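Local coordinates for fungal protease inhibitor-1 (Antheraea mylitta, PDB 3BT4), which inhibits trypsin, chymotrypsin and proteases of the fungi Aspergillus oryzae and Rhizopus oryzae, at residues A51-Y56 / A66-P71; P71-N76 / T80-R85; N32-G35 / P41-V44. All coordinates share one frame; numbering follows the deposited sequence.

Contact 1 (A51-Y56 / A66-P71); sequences AACKTY and AVCQEP
The CA atoms nearest each other across the segments are those of C53 and V67, 6.7 Å apart, and no direct hydrogen bond joins the segments. Two waters span the gap instead. One donates to K54 O (2.8 Å) and to A66 O (2.9 Å). The other accepts from K54 N and donates to A66 O (3.0 Å). A66 O is therefore gripped by two waters. The link is between a loop and the edge of a sheet: 66-68 is an outer strand of a three-stranded mixed sheet, where V67 pairs with strand 40-47. The loop segment 51-56 runs past its other side. The side chains meet in two places. With SG between the backbone N and the carbonyl carbon (chi1 50°), the sulfur of C53 lies 3.8 Å from C68 SG, but the two are not bonded to each other. Each belongs to its own disulfide, C53 to C74 and C68 to C79, so two cystine bridges lie against one another. Further along, CD1 of the Y56 ring touches V67 CG1 at 3.9 Å, and the two side chains cross obliquely. The far end of Y56 is held elsewhere: its OH hydrogen-bonds to H33 O.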
ATOM      1  N   ALA A  51      12.384 -10.864   2.550  1.00 14.90           N
ATOM      2  CA  ALA A  51      12.910  -9.505   2.703  1.00 13.96           C
ATOM      3  C   ALA A  51      12.134  -8.789   3.804  1.00 13.71           C
ATOM      4  O   ALA A  51      10.961  -9.027   3.979  1.00 13.21           O
ATOM      5  CB  ALA A  51      12.830  -8.745   1.403  1.00 14.05           C
ATOM      6  N   ALA A  52      12.826  -7.950   4.568  1.00 13.73           N
ATOM      7  CA  ALA A  52      12.211  -7.161   5.624  1.00 13.77           C
ATOM      8  C   ALA A  52      11.224  -6.144   5.061  1.00 13.36           C
ATOM      9  O   ALA A  52      11.440  -5.572   3.996  1.00 13.12           O
ATOM     10  CB  ALA A  52      13.286  -6.460   6.455  1.00 13.71           C
ATOM     11  N   CYS A  53      10.141  -5.925   5.794  1.00 13.75           N
ATOM     12  CA  CYS A  53       9.093  -5.004   5.378  1.00 15.14           C
ATOM     13  C   CYS A  53       8.495  -4.291   6.582  1.00 15.63           C
ATOM     14  O   CYS A  53       8.468  -4.848   7.685  1.00 15.24           O
ATOM     15  CB  CYS A  53       7.981  -5.768   4.669  1.00 15.10           C
ATOM     16  SG  CYS A  53       7.420  -7.196   5.618  1.00 17.60           S
ATOM     17  N   LYS A  54       7.998  -3.074   6.346  1.00 16.31           N
ATOM     18  CA  LYS A  54       7.246  -2.335   7.359  1.00 17.45           C
ATOM     19  C   LYS A  54       5.767  -2.647   7.225  1.00 17.48           C
ATOM     20  O   LYS A  54       5.252  -2.786   6.123  1.00 17.15           O
ATOM     21  CB  LYS A  54       7.463  -0.832   7.222  1.00 17.64           C
ATOM     22  CG  LYS A  54       8.928  -0.390   7.101  1.00 19.13           C
ATOM     23  CD  LYS A  54       9.032   0.986   6.411  1.00 22.58           C
ATOM     24  CE  LYS A  54       8.394   2.080   7.273  1.00 25.13           C
ATOM     25  NZ  LYS A  54       8.770   3.490   6.877  1.00 26.55           N
ATOM     26  N   THR A  55       5.082  -2.742   8.360  1.00 18.44           N
ATOM     27  CA  THR A  55       3.665  -3.107   8.383  1.00 19.24           C
ATOM     28  C   THR A  55       2.797  -2.173   7.493  1.00 19.01           C
ATOM     29  O   THR A  55       2.939  -0.937   7.497  1.00 19.32           O
ATOM     30  CB  THR A  55       3.109  -3.144   9.840  1.00 19.77           C
ATOM     31  OG1 THR A  55       3.278  -1.863  10.447  1.00 21.62           O
ATOM     32  CG2 THR A  55       3.840  -4.141  10.677  1.00 19.35           C
ATOM     33  N   TYR A  56       1.939  -2.784   6.698  1.00 18.61           N
ATOM     34  CA  TYR A  56       1.027  -2.038   5.848  1.00 18.90           C
ATOM     35  C   TYR A  56      -0.388  -2.295   6.322  1.00 18.84           C
ATOM     36  O   TYR A  56      -0.856  -3.444   6.300  1.00 18.12           O
ATOM     37  CB  TYR A  56       1.153  -2.452   4.378  1.00 18.59           C
ATOM     38  CG  TYR A  56       0.252  -1.649   3.465  1.00 19.39           C
ATOM     39  CD1 TYR A  56       0.680  -0.441   2.923  1.00 19.22           C
ATOM     40  CD2 TYR A  56      -1.041  -2.084   3.165  1.00 21.11           C
ATOM     41  CE1 TYR A  56      -0.148   0.306   2.094  1.00 19.63           C
ATOM     42  CE2 TYR A  56      -1.888  -1.330   2.343  1.00 20.29           C
ATOM     43  CZ  TYR A  56      -1.419  -0.143   1.809  1.00 19.54           C
ATOM     44  OH  TYR A  56      -2.222   0.602   0.988  1.00 20.29           O
ATOM     45  N   ALA A  66       6.969   0.778   0.062  1.00 12.91           N
ATOM     46  CA  ALA A  66       7.670  -0.458  -0.241  1.00 12.16           C
ATOM     47  C   ALA A  66       6.856  -1.569   0.375  1.00 11.53           C
ATOM     48  O   ALA A  66       6.721  -1.654   1.589  1.00 10.74           O
ATOM     49  CB  ALA A  66       9.087  -0.430   0.330  1.00 11.80           C
ATOM     50  N   VAL A  67       6.299  -2.414  -0.475  1.00 11.78           N
ATOM     51  CA  VAL A  67       5.373  -3.443  -0.016  1.00 12.47           C
ATOM     52  C   VAL A  67       5.763  -4.820  -0.556  1.00 12.28           C
ATOM     53  O   VAL A  67       6.447  -4.919  -1.571  1.00 12.78           O
ATOM     54  CB  VAL A  67       3.886  -3.066  -0.339  1.00 12.14           C
ATOM     55  CG1 VAL A  67       3.381  -1.956   0.612  1.00 13.20           C
ATOM     56  CG2 VAL A  67       3.712  -2.672  -1.803  1.00 12.78           C
ATOM     57  N   CYS A  68       5.358  -5.876   0.130  1.00 12.25           N
ATOM     58  CA  CYS A  68       5.622  -7.233  -0.350  1.00 13.96           C
ATOM     59  C   CYS A  68       4.949  -7.482  -1.694  1.00 14.41           C
ATOM     60  O   CYS A  68       3.821  -7.014  -1.923  1.00 15.11           O
ATOM     61  CB  CYS A  68       5.144  -8.270   0.675  1.00 13.83           C
ATOM     62  SG  CYS A  68       5.926  -8.049   2.270  1.00 15.35           S
ATOM     63  N   GLN A  69       5.628  -8.208  -2.571  1.00 14.89           N
ATOM     64  CA  GLN A  69       5.074  -8.493  -3.889  1.00 15.88           C
ATOM     65  C   GLN A  69       3.960  -9.534  -3.768  1.00 16.29           C
ATOM     66  O   GLN A  69       4.209 -10.685  -3.397  1.00 15.70           O
ATOM     67  CB  GLN A  69       6.166  -8.930  -4.873  1.00 15.64           C
ATOM     68  CG  GLN A  69       5.713  -9.020  -6.337  1.00 16.86           C
ATOM     69  CD  GLN A  69       6.874  -9.064  -7.339  1.00 16.62           C
ATOM     70  OE1 GLN A  69       7.946  -9.613  -7.060  1.00 18.36           O
ATOM     71  NE2 GLN A  69       6.658  -8.482  -8.513  1.00 17.46           N
ATOM     72  N   GLU A  70       2.732  -9.101  -4.077  1.00 17.05           N
ATOM     73  CA  GLU A  70       1.522  -9.935  -3.998  1.00 17.81           C
ATOM     74  C   GLU A  70       1.738 -11.317  -4.590  1.00 17.75           C
ATOM     75  O   GLU A  70       2.380 -11.432  -5.639  1.00 18.25           O
ATOM     76  CB  GLU A  70       0.335  -9.239  -4.687  1.00 18.20           C
ATOM     77  CG  GLU A  70      -0.271  -8.100  -3.890  1.00 19.48           C
ATOM     78  CD  GLU A  70       0.453  -6.769  -4.091  1.00 21.89           C
ATOM     79  OE1 GLU A  70       0.282  -5.861  -3.237  1.00 21.79           O
ATOM     80  OE2 GLU A  70       1.190  -6.638  -5.093  1.00 20.86           O
ATOM     81  N   PRO A  71       1.199 -12.374  -3.940  1.00 17.64           N
ATOM     82  CA  PRO A  71       0.332 -12.406  -2.762  1.00 18.22           C
ATOM     83  C   PRO A  71       1.073 -12.520  -1.422  1.00 18.72           C
ATOM     84  O   PRO A  71       0.472 -12.912  -0.412  1.00 19.42           O
ATOM     85  CB  PRO A  71      -0.505 -13.669  -3.003  1.00 18.17           C
ATOM     86  CG  PRO A  71       0.390 -14.571  -3.783  1.00 17.54           C
ATOM     87  CD  PRO A  71       1.467 -13.734  -4.435  1.00 17.90           C
TER
HETATM   88  O   HOH W   1       5.476  -3.458   3.452  1.00 10.10           O
HETATM   89  O   HOH W   2       8.586  -1.765   3.907  1.00 11.60           O

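Contact 2 (P71-N76 / T80-R85); sequences PLKCLN and TKVTPR
K73 and T80 form an antiparallel hydrogen-bonded pair at the protein surface, in the two-stranded sheet near the C terminus. Both bonds of the pair are nearly straight, and the second is the shorter. K73 N donates to T80 O at 3.0 Å (171°), and T80 N donates to K73 O at 2.7 Å (164°). T80 O also receives a CH contact from L72 CA. T80 OG1 lies beside L75 CB at 3.7 Å. A water joins the same two residues, donating to T80 OG1 at 2.6 Å and to L75 O. T80 OG1 has a further hydrogen bond to V78 O. Beyond the pair, V82 keeps touch through one branch. With CG anti to the carbonyl carbon (chi1 -68°), L75 brings its CD1 to 3.5 Å from V82 CG2, the two side chains crossing at about a right angle. K73 curls back along its own segment, and NZ hydrogen-bonds to P71 O at 2.9 Å from above the carbonyl plane. Strands 73-75 and 78-80, with N76 in a left-handed conformation just after L75, make a tight beta hairpin.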
ATOM      1  N   PRO A  71       1.199 -12.374  -3.940  1.00 17.64           N
ATOM      2  CA  PRO A  71       0.332 -12.406  -2.762  1.00 18.22           C
ATOM      3  C   PRO A  71       1.073 -12.520  -1.422  1.00 18.72           C
ATOM      4  O   PRO A  71       0.472 -12.912  -0.412  1.00 19.42           O
ATOM      5  CB  PRO A  71      -0.505 -13.669  -3.003  1.00 18.17           C
ATOM      6  CG  PRO A  71       0.390 -14.571  -3.783  1.00 17.54           C
ATOM      7  CD  PRO A  71       1.467 -13.734  -4.435  1.00 17.90           C
ATOM      8  N   LEU A  72       2.365 -12.193  -1.415  1.00 18.97           N
ATOM      9  CA  LEU A  72       3.168 -12.173  -0.183  1.00 18.41           C
ATOM     10  C   LEU A  72       2.606 -11.159   0.784  1.00 18.53           C
ATOM     11  O   LEU A  72       2.144 -10.080   0.368  1.00 18.04           O
ATOM     12  CB  LEU A  72       4.627 -11.811  -0.489  1.00 18.22           C
ATOM     13  CG  LEU A  72       5.753 -12.797  -0.810  1.00 18.19           C
ATOM     14  CD1 LEU A  72       5.326 -14.106  -1.405  1.00 19.96           C
ATOM     15  CD2 LEU A  72       6.759 -12.121  -1.716  1.00 17.84           C
ATOM     16  N   LYS A  73       2.637 -11.499   2.076  1.00 19.08           N
ATOM     17  CA  LYS A  73       2.183 -10.559   3.102  1.00 19.71           C
ATOM     18  C   LYS A  73       3.298 -10.244   4.096  1.00 19.54           C
ATOM     19  O   LYS A  73       4.108 -11.099   4.416  1.00 19.26           O
ATOM     20  CB  LYS A  73       0.916 -11.072   3.828  1.00 20.47           C
ATOM     21  CG  LYS A  73      -0.334 -11.387   2.925  1.00 21.97           C
ATOM     22  CD  LYS A  73      -0.615 -10.305   1.846  1.00 24.17           C
ATOM     23  CE  LYS A  73      -1.906 -10.526   1.003  1.00 23.58           C
ATOM     24  NZ  LYS A  73      -2.090 -11.896   0.421  1.00 23.68           N
ATOM     25  N   CYS A  74       3.328  -9.009   4.574  1.00 19.47           N
ATOM     26  CA  CYS A  74       4.267  -8.603   5.598  1.00 19.94           C
ATOM     27  C   CYS A  74       3.831  -9.084   6.976  1.00 20.57           C
ATOM     28  O   CYS A  74       3.037  -8.429   7.655  1.00 20.51           O
ATOM     29  CB  CYS A  74       4.433  -7.085   5.610  1.00 19.90           C
ATOM     30  SG  CYS A  74       5.774  -6.555   6.648  1.00 19.34           S
ATOM     31  N   LEU A  75       4.376 -10.228   7.382  1.00 20.75           N
ATOM     32  CA  LEU A  75       4.087 -10.804   8.682  1.00 21.20           C
ATOM     33  C   LEU A  75       5.366 -10.929   9.473  1.00 21.57           C
ATOM     34  O   LEU A  75       6.374 -11.433   8.967  1.00 21.44           O
ATOM     35  CB  LEU A  75       3.440 -12.186   8.539  1.00 21.27           C
ATOM     36  CG  LEU A  75       2.023 -12.265   7.956  1.00 21.46           C
ATOM     37  CD1 LEU A  75       1.571 -13.707   7.871  1.00 21.84           C
ATOM     38  CD2 LEU A  75       1.045 -11.448   8.802  1.00 23.20           C
ATOM     39  N   ASN A  76       5.312 -10.490  10.727  1.00 21.93           N
ATOM     40  CA  ASN A  76       6.470 -10.531  11.628  1.00 22.10           C
ATOM     41  C   ASN A  76       7.653  -9.720  11.075  1.00 21.28           C
ATOM     42  O   ASN A  76       8.813  -9.966  11.411  1.00 21.25           O
ATOM     43  CB  ASN A  76       6.856 -11.985  11.970  1.00 22.67           C
ATOM     44  CG  ASN A  76       5.685 -12.793  12.603  1.00 25.15           C
ATOM     45  OD1 ASN A  76       5.716 -14.021  12.645  1.00 26.78           O
ATOM     46  ND2 ASN A  76       4.664 -12.097  13.091  1.00 27.54           N
ATOM     47  N   THR A  80       6.168 -12.734   3.735  1.00 19.85           N
ATOM     48  CA  THR A  80       5.879 -14.135   4.020  1.00 21.87           C
ATOM     49  C   THR A  80       4.904 -14.759   3.018  1.00 23.76           C
ATOM     50  O   THR A  80       3.873 -14.172   2.693  1.00 23.44           O
ATOM     51  CB  THR A  80       5.262 -14.258   5.417  1.00 21.30           C
ATOM     52  OG1 THR A  80       6.120 -13.629   6.364  1.00 19.78           O
ATOM     53  CG2 THR A  80       5.051 -15.706   5.816  1.00 21.85           C
ATOM     54  N   LYS A  81       5.246 -15.944   2.527  1.00 26.51           N
ATOM     55  CA  LYS A  81       4.305 -16.736   1.747  1.00 30.35           C
ATOM     56  C   LYS A  81       3.175 -17.222   2.657  1.00 32.60           C
ATOM     57  O   LYS A  81       3.380 -18.055   3.547  1.00 33.27           O
ATOM     58  CB  LYS A  81       4.995 -17.918   1.054  1.00 29.70           C
ATOM     59  CG  LYS A  81       4.101 -18.634   0.040  1.00 30.27           C
ATOM     60  CD  LYS A  81       4.823 -19.791  -0.643  1.00 31.17           C
ATOM     61  CE  LYS A  81       5.959 -19.318  -1.563  1.00 33.19           C
ATOM     62  NZ  LYS A  81       6.781 -20.452  -2.100  1.00 32.29           N
ATOM     63  N   VAL A  82       1.997 -16.655   2.453  1.00 35.59           N
ATOM     64  CA  VAL A  82       0.794 -17.114   3.123  1.00 38.54           C
ATOM     65  C   VAL A  82      -0.016 -17.888   2.101  1.00 40.78           C
ATOM     66  O   VAL A  82      -0.326 -17.379   1.016  1.00 41.41           O
ATOM     67  CB  VAL A  82      -0.065 -15.941   3.660  1.00 38.42           C
ATOM     68  CG1 VAL A  82      -1.489 -16.405   3.977  1.00 39.06           C
ATOM     69  CG2 VAL A  82       0.579 -15.325   4.882  1.00 38.23           C
ATOM     70  N   THR A  83      -0.342 -19.123   2.436  1.00 43.34           N
ATOM     71  CA  THR A  83      -1.299 -19.855   1.643  1.00 45.86           C
ATOM     72  C   THR A  83      -2.518 -20.145   2.548  1.00 47.32           C
ATOM     73  O   THR A  83      -2.379 -20.771   3.605  1.00 47.42           O
ATOM     74  CB  THR A  83      -0.628 -21.071   0.911  1.00 45.95           C
ATOM     75  OG1 THR A  83      -1.260 -21.306  -0.360  1.00 46.99           O
ATOM     76  CG2 THR A  83      -0.629 -22.338   1.752  1.00 46.50           C
ATOM     77  N   PRO A  84      -3.710 -19.625   2.164  1.00 48.83           N
ATOM     78  CA  PRO A  84      -4.914 -19.747   2.998  1.00 49.73           C
ATOM     79  C   PRO A  84      -5.443 -21.188   3.096  1.00 50.62           C
ATOM     80  O   PRO A  84      -5.481 -21.911   2.090  1.00 50.31           O
ATOM     81  CB  PRO A  84      -5.926 -18.834   2.289  1.00 49.73           C
ATOM     82  CG  PRO A  84      -5.499 -18.854   0.860  1.00 49.65           C
ATOM     83  CD  PRO A  84      -3.993 -18.896   0.910  1.00 49.09           C
ATOM     84  N   ARG A  85      -5.829 -21.566   4.319  1.00 51.72           N
ATOM     85  CA  ARG A  85      -6.337 -22.901   4.697  1.00 52.72           C
ATOM     86  C   ARG A  85      -5.216 -23.966   4.859  1.00 52.77           C
ATOM     87  O   ARG A  85      -5.358 -24.961   5.581  1.00 52.74           O
ATOM     88  CB  ARG A  85      -7.491 -23.353   3.771  1.00 52.94           C
ATOM     89  CG  ARG A  85      -8.547 -24.226   4.430  1.00 54.39           C
ATOM     90  CD  ARG A  85      -8.199 -25.707   4.317  1.00 57.66           C
ATOM     91  NE  ARG A  85      -9.021 -26.563   5.176  1.00 59.80           N
ATOM     92  CZ  ARG A  85      -8.598 -27.702   5.726  1.00 60.89           C
ATOM     93  NH1 ARG A  85      -7.349 -28.122   5.524  1.00 61.43           N
ATOM     94  NH2 ARG A  85      -9.419 -28.421   6.487  1.00 60.84           N
TER
HETATM   95  O   HOH W   3       6.614 -14.377   8.828  1.00 12.63           O

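Contact 3 (N32-G35 / P41-V44)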
ATOM      1  N   ASN A  32      -4.465   3.654  -5.658  1.00 13.40           N
ATOM      2  CA  ASN A  32      -4.935   3.696  -4.263  1.00 13.19           C
ATOM      3  C   ASN A  32      -3.985   2.943  -3.351  1.00 12.19           C
ATOM      4  O   ASN A  32      -4.048   1.720  -3.276  1.00 11.53           O
ATOM      5  CB  ASN A  32      -6.338   3.084  -4.159  1.00 14.02           C
ATOM      6  CG  ASN A  32      -7.386   3.888  -4.918  1.00 15.21           C
ATOM      7  OD1 ASN A  32      -7.953   4.831  -4.384  1.00 20.01           O
ATOM      8  ND2 ASN A  32      -7.639   3.518  -6.156  1.00 14.86           N
ATOM      9  N   HIS A  33      -3.090   3.675  -2.681  1.00 12.08           N
ATOM     10  CA  HIS A  33      -2.033   3.055  -1.861  1.00 11.30           C
ATOM     11  C   HIS A  33      -1.802   3.766  -0.540  1.00 11.90           C
ATOM     12  O   HIS A  33      -1.723   3.115   0.493  1.00 11.20           O
ATOM     13  CB  HIS A  33      -0.693   2.934  -2.623  1.00 10.88           C
ATOM     14  CG  HIS A  33       0.307   2.042  -1.935  1.00  9.80           C
ATOM     15  ND1 HIS A  33       0.238   0.665  -1.988  1.00 10.36           N
ATOM     16  CD2 HIS A  33       1.379   2.330  -1.159  1.00  8.31           C
ATOM     17  CE1 HIS A  33       1.214   0.142  -1.267  1.00  8.05           C
ATOM     18  NE2 HIS A  33       1.917   1.131  -0.749  1.00  7.94           N
ATOM     19  N   SER A  34      -1.677   5.093  -0.578  1.00 12.12           N
ATOM     20  CA  SER A  34      -1.218   5.861   0.578  1.00 12.94           C
ATOM     21  C   SER A  34      -2.340   6.492   1.376  1.00 13.12           C
ATOM     22  O   SER A  34      -3.417   6.790   0.832  1.00 12.91           O
ATOM     23  CB  SER A  34      -0.246   6.966   0.160  1.00 12.13           C
ATOM     24  OG  SER A  34       0.736   6.425  -0.694  1.00 16.07           O
ATOM     25  N   GLY A  35      -2.056   6.712   2.661  1.00 13.24           N
ATOM     26  CA  GLY A  35      -2.981   7.415   3.556  1.00 14.34           C
ATOM     27  C   GLY A  35      -4.034   6.520   4.161  1.00 14.44           C
ATOM     28  O   GLY A  35      -4.186   5.359   3.773  1.00 13.53           O
ATOM     29  N   PRO A  41      -2.763   7.941  -4.403  1.00 14.65           N
ATOM     30  CA  PRO A  41      -1.879   7.190  -5.301  1.00 15.02           C
ATOM     31  C   PRO A  41      -0.447   7.157  -4.767  1.00 15.05           C
ATOM     32  O   PRO A  41      -0.071   8.009  -3.985  1.00 14.69           O
ATOM     33  CB  PRO A  41      -1.946   8.002  -6.606  1.00 15.42           C
ATOM     34  CG  PRO A  41      -2.380   9.397  -6.148  1.00 14.77           C
ATOM     35  CD  PRO A  41      -3.308   9.151  -5.044  1.00 14.20           C
ATOM     36  N   ALA A  42       0.340   6.170  -5.182  1.00 15.72           N
ATOM     37  CA  ALA A  42       1.740   6.074  -4.759  1.00 15.57           C
ATOM     38  C   ALA A  42       2.608   5.462  -5.843  1.00 15.64           C
ATOM     39  O   ALA A  42       2.128   4.693  -6.674  1.00 16.13           O
ATOM     40  CB  ALA A  42       1.843   5.248  -3.507  1.00 15.95           C
ATOM     41  N   CYS A  43       3.890   5.809  -5.831  1.00 15.55           N
ATOM     42  CA  CYS A  43       4.881   5.088  -6.617  1.00 15.46           C
ATOM     43  C   CYS A  43       5.469   4.048  -5.667  1.00 14.96           C
ATOM     44  O   CYS A  43       6.142   4.390  -4.695  1.00 14.85           O
ATOM     45  CB  CYS A  43       5.942   6.045  -7.163  1.00 15.99           C
ATOM     46  SG  CYS A  43       5.193   7.475  -8.083  1.00 17.95           S
ATOM     47  N   VAL A  44       5.153   2.779  -5.914  1.00 14.20           N
ATOM     48  CA  VAL A  44       5.523   1.723  -4.967  1.00 13.29           C
ATOM     49  C   VAL A  44       6.716   0.857  -5.402  1.00 13.22           C
ATOM     50  O   VAL A  44       6.983   0.665  -6.589  1.00 11.73           O
ATOM     51  CB  VAL A  44       4.297   0.852  -4.567  1.00 13.40           C
ATOM     52  CG1 VAL A  44       3.131   1.754  -4.163  1.00 12.29           C
ATOM     53  CG2 VAL A  44       3.875  -0.053  -5.683  1.00 12.75           C
TER
HETATM   54  O   HOH W   4       1.947   8.800  -2.383  1.00 20.69           O
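V44 sets a methyl group squarely over the imidazole of H33. V44 CG1 lies 3.5 Å from the centroid of the ring and only 8° off its normal, a CH-pi contact. H33 puts CG anti to its backbone N (chi1 -167°), which carries the ring out to V44. The base of the same side chain packs on A42, with H33 CB 3.5 Å from A42 CB. NE2 of the ring hydrogen-bonds to P64 O, which holds its rotation, and the ring meets that of Y56 with the planes at about 30°. Replacing H33 by an alanine would probably leave V44 CG1 with no ring to lie over and P64 O without its NE2 donor, and open a gap beside Y56. S34 turns to the same strand. Its OG approaches A42 CB to 3.2 Å, a tight fit. S34 OG is 3.7 Å from P41 O, and a water bridges them, donating to P41 O at 2.7 Å. No direct hydrogen bond joins 32-35 to 41-44. The backbone bonds of H33 and S34 go to C40, just before P41. The chain turns a corner at N32. Strand 28-30 before it is antiparallel to 40-47, with backbone bonds of A42 to R30 and V44 to T28. C43, on the far side of its strand, is in a disulfide with C23. H33 and S34 both face the single residue C40, which is the mark of a classic beta bulge.

In the fold
From the N terminus, contact 3 closes first, bringing 32-35 back to strand 40-47 after a short loop. The chain then leaves that strand, and contact 1 closes the next loop where 66-71 returns beside 51-56. Contact 2 closes last, across the tight turn between 71-76 and 80-85. The three are in series; none nests and none crosses. Contacts 1 and 3 reach the same sheet, since strands 40-47 and 66-68 are neighbours in it, and V67 packs against H33 between them. Contacts 1 and 2 share P71 and are locked by the C53-C74 disulfide, which fastens the C-terminal hairpin to the loop. Contacts 2 and 3 stay about 10 Å apart at their nearest atoms.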